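Local coordinates for protein chorismate synthase (PDB 1SQ1) that probably catalyses the FMNH2-dependent anti-1,4-elimination of phosphate from 5-enolpyruvylshikimate-3-phosphate to give chorismate, the last step of the shikimate pathway, at residues Ser151-Val156 with Val203-Phe208; Ala239-Glu244 with Tyr291-Pro296. All blocks are in the same frame, centred on the assembly; numbering follows the deposited sequence.

Contact 1 (Ser151-Val156 with Val203-Phe208)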
loop_
_atom_site.group_PDB
_atom_site.type_symbol
_atom_site.label_atom_id
_atom_site.label_comp_id
_atom_site.label_asym_id
_atom_site.label_seq_id
_atom_site.Cartn_x
_atom_site.Cartn_y
_atom_site.Cartn_z
ATOM N N SER A 151 -8.877 -3.813 28.302
ATOM C CA SER A 151 -7.536 -4.121 28.815
ATOM C C SER A 151 -7.317 -3.559 30.217
ATOM O O SER A 151 -8.042 -2.665 30.664
ATOM C CB SER A 151 -6.470 -3.519 27.897
ATOM O OG SER A 151 -6.669 -3.899 26.544
ATOM N N GLY A 152 -6.296 -4.080 30.891
ATOM C CA GLY A 152 -5.970 -3.625 32.230
ATOM C C GLY A 152 -4.612 -4.123 32.687
ATOM O O GLY A 152 -4.077 -5.063 32.103
ATOM N N VAL A 153 -4.056 -3.506 33.731
ATOM C CA VAL A 153 -2.743 -3.895 34.257
ATOM C C VAL A 153 -2.835 -5.102 35.190
ATOM O O VAL A 153 -3.588 -5.085 36.164
ATOM C CB VAL A 153 -2.087 -2.757 35.072
ATOM C CG1 VAL A 153 -0.648 -3.121 35.393
ATOM C CG2 VAL A 153 -2.167 -1.449 34.324
ATOM N N PHE A 154 -2.057 -6.142 34.909
ATOM C CA PHE A 154 -2.084 -7.314 35.766
ATOM C C PHE A 154 -0.753 -7.568 36.424
ATOM O O PHE A 154 -0.624 -8.464 37.257
ATOM C CB PHE A 154 -2.527 -8.554 34.995
ATOM C CG PHE A 154 -1.518 -9.094 34.017
ATOM C CD1 PHE A 154 -0.729 -10.194 34.347
ATOM C CD2 PHE A 154 -1.462 -8.607 32.710
ATOM C CE1 PHE A 154 0.090 -10.821 33.372
ATOM C CE2 PHE A 154 -0.651 -9.223 31.735
ATOM C CZ PHE A 154 0.124 -10.333 32.068
ATOM N N GLY A 155 0.238 -6.764 36.063
ATOM C CA GLY A 155 1.555 -6.919 36.639
ATOM C C GLY A 155 2.274 -5.593 36.708
ATOM O O GLY A 155 2.214 -4.786 35.777
ATOM N N VAL A 156 2.936 -5.353 37.831
ATOM C CA VAL A 156 3.705 -4.135 38.016
ATOM C C VAL A 156 4.957 -4.485 38.804
ATOM O O VAL A 156 4.882 -4.893 39.961
ATOM C CB VAL A 156 2.924 -3.067 38.786
ATOM C CG1 VAL A 156 3.842 -1.894 39.098
ATOM C CG2 VAL A 156 1.717 -2.611 37.971
ATOM N N VAL A 203 9.204 1.958 36.493
ATOM C CA VAL A 203 8.996 0.513 36.602
ATOM C C VAL A 203 8.140 -0.021 35.466
ATOM O O VAL A 203 7.207 0.644 35.032
ATOM C CB VAL A 203 8.311 0.143 37.928
ATOM C CG1 VAL A 203 7.024 0.920 38.066
ATOM C CG2 VAL A 203 8.039 -1.355 37.972
ATOM N N GLY A 204 8.457 -1.227 34.998
ATOM C CA GLY A 204 7.696 -1.836 33.918
ATOM C C GLY A 204 6.308 -2.289 34.344
ATOM O O GLY A 204 5.922 -2.102 35.500
ATOM N N ALA A 205 5.558 -2.875 33.410
ATOM C CA ALA A 205 4.201 -3.368 33.677
ATOM C C ALA A 205 3.725 -4.365 32.613
ATOM O O ALA A 205 4.186 -4.327 31.476
ATOM C CB ALA A 205 3.228 -2.197 33.764
ATOM N N ALA A 206 2.812 -5.255 32.996
ATOM C CA ALA A 206 2.260 -6.258 32.085
ATOM C C ALA A 206 0.765 -6.002 31.827
ATOM O O ALA A 206 -0.055 -6.057 32.751
ATOM C CB ALA A 206 2.459 -7.643 32.664
ATOM N N VAL A 207 0.415 -5.720 30.573
ATOM C CA VAL A 207 -0.970 -5.445 30.220
ATOM C C VAL A 207 -1.711 -6.632 29.636
ATOM O O VAL A 207 -1.124 -7.463 28.936
ATOM C CB VAL A 207 -1.063 -4.287 29.232
ATOM C CG1 VAL A 207 -2.469 -4.184 28.692
ATOM C CG2 VAL A 207 -0.668 -2.999 29.929
ATOM N N PHE A 208 -3.007 -6.701 29.939
ATOM C CA PHE A 208 -3.870 -7.775 29.452
ATOM C C PHE A 208 -5.038 -7.226 28.633
ATOM O O PHE A 208 -5.866 -6.472 29.143
ATOM C CB PHE A 208 -4.432 -8.580 30.621
ATOM C CG PHE A 208 -5.343 -9.697 30.201
ATOM C CD1 PHE A 208 -4.856 -10.775 29.468
ATOM C CD2 PHE A 208 -6.695 -9.672 30.531
ATOM C CE1 PHE A 208 -5.702 -11.815 29.071
ATOM C CE2 PHE A 208 -7.547 -10.707 30.135
ATOM C CZ PHE A 208 -7.050 -11.779 29.406
#

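Contact 2 (Ala239-Glu244 with Tyr291-Pro296). With SO4 (sulfate ion), chain B.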
loop_
_atom_site.group_PDB
_atom_site.type_symbol
_atom_site.label_atom_id
_atom_site.label_comp_id
_atom_site.label_asym_id
_atom_site.label_seq_id
_atom_site.Cartn_x
_atom_site.Cartn_y
_atom_site.Cartn_z
ATOM N N ALA A 239 7.491 1.782 24.692
ATOM C CA ALA A 239 7.842 0.987 25.853
ATOM C C ALA A 239 7.564 -0.506 25.751
ATOM O O ALA A 239 7.967 -1.256 26.628
ATOM C CB ALA A 239 7.143 1.562 27.082
ATOM N N VAL A 240 6.893 -0.953 24.695
ATOM C CA VAL A 240 6.588 -2.372 24.584
ATOM C C VAL A 240 7.773 -3.195 24.113
ATOM O O VAL A 240 8.411 -2.870 23.111
ATOM C CB VAL A 240 5.397 -2.621 23.644
ATOM C CG1 VAL A 240 5.215 -4.112 23.431
ATOM C CG2 VAL A 240 4.126 -2.027 24.249
ATOM N N LYS A 241 8.064 -4.271 24.837
ATOM C CA LYS A 241 9.184 -5.130 24.480
ATOM C C LYS A 241 8.807 -6.611 24.287
ATOM O O LYS A 241 9.656 -7.446 23.949
ATOM C CB LYS A 241 10.279 -5.000 25.540
ATOM C CG LYS A 241 10.757 -3.572 25.781
ATOM C CD LYS A 241 11.339 -2.921 24.532
ATOM C CE LYS A 241 12.532 -3.675 23.972
ATOM N NZ LYS A 241 13.022 -2.951 22.771
ATOM N N ALA A 242 7.541 -6.944 24.511
ATOM C CA ALA A 242 7.084 -8.314 24.318
ATOM C C ALA A 242 5.577 -8.379 24.098
ATOM O O ALA A 242 4.820 -7.550 24.611
ATOM C CB ALA A 242 7.478 -9.175 25.506
ATOM N N VAL A 243 5.158 -9.377 23.329
ATOM C CA VAL A 243 3.755 -9.580 23.021
ATOM C C VAL A 243 3.392 -11.050 23.037
ATOM O O VAL A 243 4.079 -11.884 22.428
ATOM C CB VAL A 243 3.419 -9.056 21.650
ATOM C CG1 VAL A 243 1.964 -9.296 21.361
ATOM C CG2 VAL A 243 3.757 -7.593 21.571
ATOM N N GLU A 244 2.305 -11.366 23.734
ATOM C CA GLU A 244 1.853 -12.748 23.827
ATOM C C GLU A 244 0.427 -12.958 23.360
ATOM O O GLU A 244 -0.448 -12.118 23.563
ATOM C CB GLU A 244 1.945 -13.260 25.262
ATOM C CG GLU A 244 3.341 -13.548 25.748
ATOM C CD GLU A 244 3.326 -14.218 27.095
ATOM O OE1 GLU A 244 2.773 -13.628 28.046
ATOM O OE2 GLU A 244 3.864 -15.338 27.201
ATOM N N TYR A 291 3.685 -6.474 27.268
ATOM C CA TYR A 291 4.601 -6.144 28.349
ATOM C C TYR A 291 5.368 -4.853 28.140
ATOM O O TYR A 291 6.152 -4.717 27.207
ATOM C CB TYR A 291 5.571 -7.296 28.536
ATOM C CG TYR A 291 4.852 -8.571 28.852
ATOM C CD1 TYR A 291 4.437 -8.856 30.148
ATOM C CD2 TYR A 291 4.523 -9.463 27.845
ATOM C CE1 TYR A 291 3.708 -10.000 30.429
ATOM C CE2 TYR A 291 3.792 -10.609 28.114
ATOM C CZ TYR A 291 3.388 -10.868 29.405
ATOM O OH TYR A 291 2.642 -11.986 29.660
ATOM N N PHE A 292 5.144 -3.911 29.039
ATOM C CA PHE A 292 5.800 -2.627 28.977
ATOM C C PHE A 292 7.055 -2.559 29.846
ATOM O O PHE A 292 7.087 -3.066 30.975
ATOM C CB PHE A 292 4.838 -1.531 29.417
ATOM C CG PHE A 292 3.731 -1.256 28.439
ATOM C CD1 PHE A 292 2.689 -2.163 28.265
ATOM C CD2 PHE A 292 3.702 -0.058 27.736
ATOM C CE1 PHE A 292 1.644 -1.887 27.407
ATOM C CE2 PHE A 292 2.659 0.229 26.873
ATOM C CZ PHE A 292 1.623 -0.684 26.710
ATOM N N LYS A 293 8.091 -1.916 29.317
ATOM C CA LYS A 293 9.336 -1.762 30.056
ATOM C C LYS A 293 9.216 -0.487 30.872
ATOM O O LYS A 293 8.298 0.311 30.656
ATOM C CB LYS A 293 10.518 -1.637 29.095
ATOM C CG LYS A 293 10.649 -0.272 28.422
ATOM C CD LYS A 293 11.849 -0.209 27.470
ATOM C CE LYS A 293 12.015 1.190 26.885
ATOM N NZ LYS A 293 13.305 1.330 26.163
ATOM N N PRO A 294 10.126 -0.284 31.835
ATOM C CA PRO A 294 10.044 0.937 32.633
ATOM C C PRO A 294 10.381 2.160 31.786
ATOM O O PRO A 294 11.289 2.134 30.949
ATOM C CB PRO A 294 11.055 0.693 33.751
ATOM C CG PRO A 294 12.025 -0.265 33.134
ATOM C CD PRO A 294 11.129 -1.205 32.391
ATOM N N THR A 295 9.615 3.222 32.002
ATOM C CA THR A 295 9.777 4.491 31.301
ATOM C C THR A 295 11.239 4.918 31.295
ATOM O O THR A 295 11.878 4.964 32.345
ATOM C CB THR A 295 8.982 5.581 32.008
ATOM O OG1 THR A 295 7.851 4.995 32.666
ATOM C CG2 THR A 295 8.514 6.614 31.011
ATOM N N PRO A 296 11.784 5.262 30.116
ATOM C CA PRO A 296 13.188 5.685 30.003
ATOM C C PRO A 296 13.493 7.004 30.724
ATOM O O PRO A 296 12.999 8.067 30.336
ATOM C CB PRO A 296 13.390 5.794 28.497
ATOM C CG PRO A 296 12.045 6.274 28.033
ATOM C CD PRO A 296 11.093 5.383 28.820
HETATM S S SO4 B . 10.633 1.682 22.847
HETATM O O1 SO4 B . 10.526 3.107 23.231
HETATM O O2 SO4 B . 11.366 1.546 21.560
HETATM O O3 SO4 B . 11.362 0.933 23.890
HETATM O O4 SO4 B . 9.278 1.117 22.684
#

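Contact 1 (Ser151-Val156 with Val203-Phe208)
Ala206, Phe208 and Phe154 each bury more surface than any other residue where strand 148-156 runs antiparallel to strand 205-212. The methyl of Ala206 sits over one face of the Phe154 ring, offset toward the rim, with CB 3.8 Å from the ring centroid in a CH-pi contact. The CG of Phe154 stands between its own backbone N and carbonyl carbon (chi1 72°), and from there the ring extends to the neighbouring strand. Its CD2 also meets Phe208 CB at 3.6 Å. Phe208 has CG anti to its backbone N (chi1 179°); its CB stays beside Phe154 while the end of the side chain leads away from strand 148-156, and both phenylalanine rings meet that of Phe168.

Backbone bonds set the register: Gly152 and Phe208 bond to each other in both directions, with Phe208 N 2.9 Å from Gly152 O. Farther on, Ala206 O receives Phe154 N at 2.9 Å and, weakly, Gly155 N at 3.4 Å, while Ala206 N returns a bond of 2.9 Å to Gly155 O. On the opposite face, Val153 and Val207 pack against helix 325-346. Two residues, Phe154 and Gly155, thus stand opposite one, Ala206: a classic beta bulge in an antiparallel sheet.

Contact 2 (Ala239-Glu244 with Tyr291-Pro296)
The end of an antiparallel strand pair, running out into the predicted FMN site, is formed here by strand 240-245, the last residues of strand 286-292 and the loop residues Ala239 and Lys293 next to them. Three backbone bonds join the segments: Lys293 N to Ala239 O at 2.8 Å, Lys241 N to Tyr291 O at 3.1 Å, and Tyr291 N to Ala242 O.

Tyr291 gives up the most surface. Its ring passes the methyl of Ala242, with CD2 3.8 Å from Ala242 CB, and its hydroxyl meets Glu244. Glu244 OE1 lies at the ring's edge, in its plane, and accepts a hydrogen bond from Tyr291 OH; the modelled OH to OE1 distance of 2.3 Å is too short to be taken literally. The carboxylate is turned 56° from the ring plane, and its OE2 takes the backbone N-H of Ile249. On the other face, Val240 CG2 stands over the centre of the Phe292 ring in a CH-pi contact, 3.8 Å from the centroid.

The aliphatic chains of Lys241 and Lys293 cross, with Lys241 CG 3.8 Å from Lys293 CB. Lys241, bent at chi2 and chi3 (both -60°), gives its NZ to Ser273 O of the second subunit. Lys293 continues extended to a sulfate that was probably picked up from the crystallisation medium, which it holds weakly through NZ. Ala239 N, 2.8 Å from sulfate O4, and Gly278 N of the second subunit also bind this anion. Ala239 and Lys293 are both predicted FMN-binding residues, so the arrangement is consistent with an anion-binding corner of a flavin site at a subunit interface.

How the contacts relate
Contacts 1 and 2 follow one another along the chain, with their centres about 9 Å apart, and belong to one antiparallel five-stranded sheet. Across it, strand 148-156 lies beside 205-212, which neighbours 286-292, which in turn neighbours 240-245. The neighbouring strands 205-212 and 286-292 join the contacts directly: Ala205 O lies 2.7 Å from Phe292 N, a probable hydrogen bond, and Ala206 CB packs on Tyr291 CD1. Pro294 also touches the backbone of Val203 and Gly204. Both contacts reach the second subunit, and residues 242-244 of this chain pair with a strand of it, so the sheet links the bulged pair within the subunit to the predicted FMN site and the tetramer interface.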